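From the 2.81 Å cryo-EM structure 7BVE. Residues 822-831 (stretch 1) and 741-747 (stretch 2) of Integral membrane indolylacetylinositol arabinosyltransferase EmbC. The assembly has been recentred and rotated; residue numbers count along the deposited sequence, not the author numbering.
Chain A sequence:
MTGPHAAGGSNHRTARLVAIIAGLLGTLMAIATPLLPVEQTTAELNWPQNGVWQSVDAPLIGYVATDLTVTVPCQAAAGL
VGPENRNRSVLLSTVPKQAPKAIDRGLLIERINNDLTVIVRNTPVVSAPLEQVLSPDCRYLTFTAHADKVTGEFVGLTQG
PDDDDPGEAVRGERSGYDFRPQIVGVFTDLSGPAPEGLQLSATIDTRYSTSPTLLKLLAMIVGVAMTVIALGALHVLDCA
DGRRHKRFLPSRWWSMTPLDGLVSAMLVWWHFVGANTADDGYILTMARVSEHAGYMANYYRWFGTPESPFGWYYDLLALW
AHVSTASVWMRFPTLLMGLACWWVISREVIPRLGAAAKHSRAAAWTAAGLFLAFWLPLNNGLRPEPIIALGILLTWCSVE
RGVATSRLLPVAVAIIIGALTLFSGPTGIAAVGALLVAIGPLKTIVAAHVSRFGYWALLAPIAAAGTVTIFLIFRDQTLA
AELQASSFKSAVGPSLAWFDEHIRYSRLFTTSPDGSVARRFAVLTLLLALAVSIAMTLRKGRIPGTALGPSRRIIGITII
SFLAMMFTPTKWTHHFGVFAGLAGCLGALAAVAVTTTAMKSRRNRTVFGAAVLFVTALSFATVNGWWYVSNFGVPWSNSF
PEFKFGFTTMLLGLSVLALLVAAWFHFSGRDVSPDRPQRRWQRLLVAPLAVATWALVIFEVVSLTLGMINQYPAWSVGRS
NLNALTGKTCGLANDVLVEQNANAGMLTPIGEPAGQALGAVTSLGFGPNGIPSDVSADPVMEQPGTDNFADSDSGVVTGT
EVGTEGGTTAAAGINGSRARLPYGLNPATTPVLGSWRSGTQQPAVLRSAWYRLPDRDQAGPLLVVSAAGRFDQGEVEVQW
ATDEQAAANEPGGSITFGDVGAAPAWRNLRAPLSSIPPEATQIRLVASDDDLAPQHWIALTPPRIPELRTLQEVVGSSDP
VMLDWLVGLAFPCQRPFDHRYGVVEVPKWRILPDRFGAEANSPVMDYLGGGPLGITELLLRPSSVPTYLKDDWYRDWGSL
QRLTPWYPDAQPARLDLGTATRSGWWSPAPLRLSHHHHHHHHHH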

# COMPACT_ATOMS: atom_id res chain seq x y z
N PRO A 822 -9.80 -32.88 21.70
CA PRO A 822 -9.02 -31.72 22.15
C PRO A 822 -9.11 -31.53 23.64
O PRO A 822 -9.91 -32.20 24.31
CB PRO A 822 -9.69 -30.56 21.41
CG PRO A 822 -11.10 -30.98 21.36
CD PRO A 822 -11.10 -32.46 21.14
N TYR A 823 -8.28 -30.63 24.17
CA TYR A 823 -8.32 -30.12 25.53
C TYR A 823 -8.16 -31.20 26.60
O TYR A 823 -8.54 -31.00 27.75
CB TYR A 823 -9.60 -29.31 25.80
CG TYR A 823 -9.80 -28.15 24.86
CD1 TYR A 823 -8.93 -27.09 24.85
CD2 TYR A 823 -10.90 -28.09 24.03
CE1 TYR A 823 -9.10 -26.02 24.00
CE2 TYR A 823 -11.09 -27.03 23.18
CZ TYR A 823 -10.19 -26.00 23.17
OH TYR A 823 -10.37 -24.93 22.33
N GLY A 824 -7.59 -32.35 26.23
CA GLY A 824 -7.38 -33.41 27.18
C GLY A 824 -8.64 -34.15 27.59
O GLY A 824 -8.76 -34.55 28.76
N LEU A 825 -9.57 -34.33 26.67
CA LEU A 825 -10.80 -35.06 26.97
C LEU A 825 -10.54 -36.56 26.85
O LEU A 825 -9.92 -37.01 25.88
CB LEU A 825 -11.91 -34.63 26.03
CG LEU A 825 -12.48 -33.23 26.22
CD1 LEU A 825 -13.38 -32.88 25.06
CD2 LEU A 825 -13.27 -33.18 27.51
N ASN A 826 -11.01 -37.32 27.82
CA ASN A 826 -10.78 -38.76 27.87
C ASN A 826 -11.65 -39.45 26.83
O ASN A 826 -12.88 -39.33 26.89
CB ASN A 826 -11.10 -39.28 29.26
CG ASN A 826 -10.54 -40.66 29.52
OD1 ASN A 826 -9.85 -41.23 28.68
ND2 ASN A 826 -10.83 -41.20 30.69
N PRO A 827 -11.06 -40.18 25.87
CA PRO A 827 -11.89 -40.87 24.86
C PRO A 827 -12.69 -42.03 25.42
O PRO A 827 -13.70 -42.41 24.81
CB PRO A 827 -10.86 -41.36 23.84
CG PRO A 827 -9.66 -40.52 24.06
CD PRO A 827 -9.63 -40.26 25.53
N ALA A 828 -12.29 -42.59 26.56
CA ALA A 828 -13.01 -43.70 27.16
C ALA A 828 -14.23 -43.27 27.96
O ALA A 828 -14.94 -44.13 28.49
CB ALA A 828 -12.08 -44.51 28.06
N THR A 829 -14.50 -41.96 28.06
CA THR A 829 -15.64 -41.51 28.85
C THR A 829 -16.47 -40.48 28.08
O THR A 829 -17.64 -40.26 28.41
CB THR A 829 -15.14 -40.92 30.18
OG1 THR A 829 -14.12 -41.78 30.71
CG2 THR A 829 -16.26 -40.88 31.23
N THR A 830 -15.93 -39.90 27.03
CA THR A 830 -16.60 -38.84 26.27
C THR A 830 -17.09 -39.38 24.94
O THR A 830 -16.26 -39.72 24.07
CB THR A 830 -15.67 -37.65 26.07
OG1 THR A 830 -15.37 -37.07 27.35
CG2 THR A 830 -16.32 -36.59 25.20
N PRO A 831 -18.40 -39.50 24.73
CA PRO A 831 -18.90 -39.89 23.41
C PRO A 831 -18.84 -38.74 22.43
O PRO A 831 -18.90 -37.57 22.80
CB PRO A 831 -20.35 -40.28 23.70
CG PRO A 831 -20.71 -39.50 24.89
CD PRO A 831 -19.47 -39.41 25.73
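Stretch 2 741-747: NANAGML

The side-chain amide of Asn-743 faces the backbone of stretch 1 at two points, its OD1 lying 2.9 Å from the O of Gly-824 and its ND2 3.1 Å from the N of Asn-826. The amide is probably turned over in the model; exchanging its oxygen and nitrogen would put a donor beside the carbonyl and an acceptor beside the NH, and a carboxamide suits such a place because it carries both kinds of group.

Neither stretch forms helix or strand, so the contact is one of loop against loop. Stretch 2 begins with a type I turn from Asn-741 to Ala-744, and stretch 1 with a type I' turn from Pro-822 to Leu-825, closed by a hydrogen bond from Leu-825 N to Pro-822 O (3.2 Å). Positive phi at Gly-824 suits glycine. The nearest CA atoms of the two stretches are those of Leu-825 and Asn-743, 6.0 Å apart.

Beside the amide, methyl groups pack against one another and against backbone carbonyls. Ala-742 points toward stretch 1, and its small CB fits 3.4 Å from Tyr-823 O and 4.1 Å from Leu-825 CD2. The buried Leu-825 leaves the backbone sideways, but its end comes nearer, bringing CD2 within 3.9 Å of Met-746 CE. The long, flexible side chain of Met-746 thus reaches Leu-825, and Met-746 CE also lies 4.3 Å from Thr-830 OG1.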

# COMPACT_ATOMS: atom_id res chain seq x y z
N ASN A 741 -8.41 -29.55 34.48
CA ASN A 741 -8.93 -30.85 34.07
C ASN A 741 -10.26 -30.63 33.35
O ASN A 741 -11.24 -30.20 33.97
CB ASN A 741 -9.11 -31.75 35.28
CG ASN A 741 -9.28 -33.20 34.91
OD1 ASN A 741 -9.20 -33.57 33.74
ND2 ASN A 741 -9.52 -34.05 35.91
N ALA A 742 -10.31 -30.92 32.06
CA ALA A 742 -11.52 -30.75 31.27
C ALA A 742 -12.47 -31.93 31.37
O ALA A 742 -13.44 -31.98 30.61
CB ALA A 742 -11.17 -30.50 29.80
N ASN A 743 -12.23 -32.88 32.27
CA ASN A 743 -13.08 -34.04 32.46
C ASN A 743 -13.83 -33.99 33.78
O ASN A 743 -14.37 -35.00 34.22
CB ASN A 743 -12.26 -35.32 32.39
CG ASN A 743 -11.57 -35.50 31.07
OD1 ASN A 743 -10.34 -35.48 30.99
ND2 ASN A 743 -12.36 -35.67 30.02
N ALA A 744 -13.87 -32.82 34.42
CA ALA A 744 -14.33 -32.75 35.80
C ALA A 744 -15.85 -32.57 35.89
O ALA A 744 -16.54 -33.42 36.45
CB ALA A 744 -13.61 -31.61 36.53
N GLY A 745 -16.37 -31.47 35.34
CA GLY A 745 -17.76 -31.14 35.57
C GLY A 745 -18.73 -31.63 34.52
O GLY A 745 -19.61 -30.88 34.10
N MET A 746 -18.60 -32.88 34.09
CA MET A 746 -19.55 -33.47 33.16
C MET A 746 -20.87 -33.75 33.86
O MET A 746 -20.88 -34.28 34.98
CB MET A 746 -18.99 -34.76 32.57
CG MET A 746 -17.83 -34.59 31.60
SD MET A 746 -18.34 -33.82 30.06
CE MET A 746 -16.76 -33.54 29.28
N LEU A 747 -21.97 -33.39 33.22
CA LEU A 747 -23.28 -33.61 33.81
C LEU A 747 -23.67 -35.08 33.73
O LEU A 747 -23.07 -35.87 32.99
CB LEU A 747 -24.33 -32.74 33.12
CG LEU A 747 -24.20 -31.22 33.32
CD1 LEU A 747 -25.18 -30.48 32.44
CD2 LEU A 747 -24.42 -30.87 34.76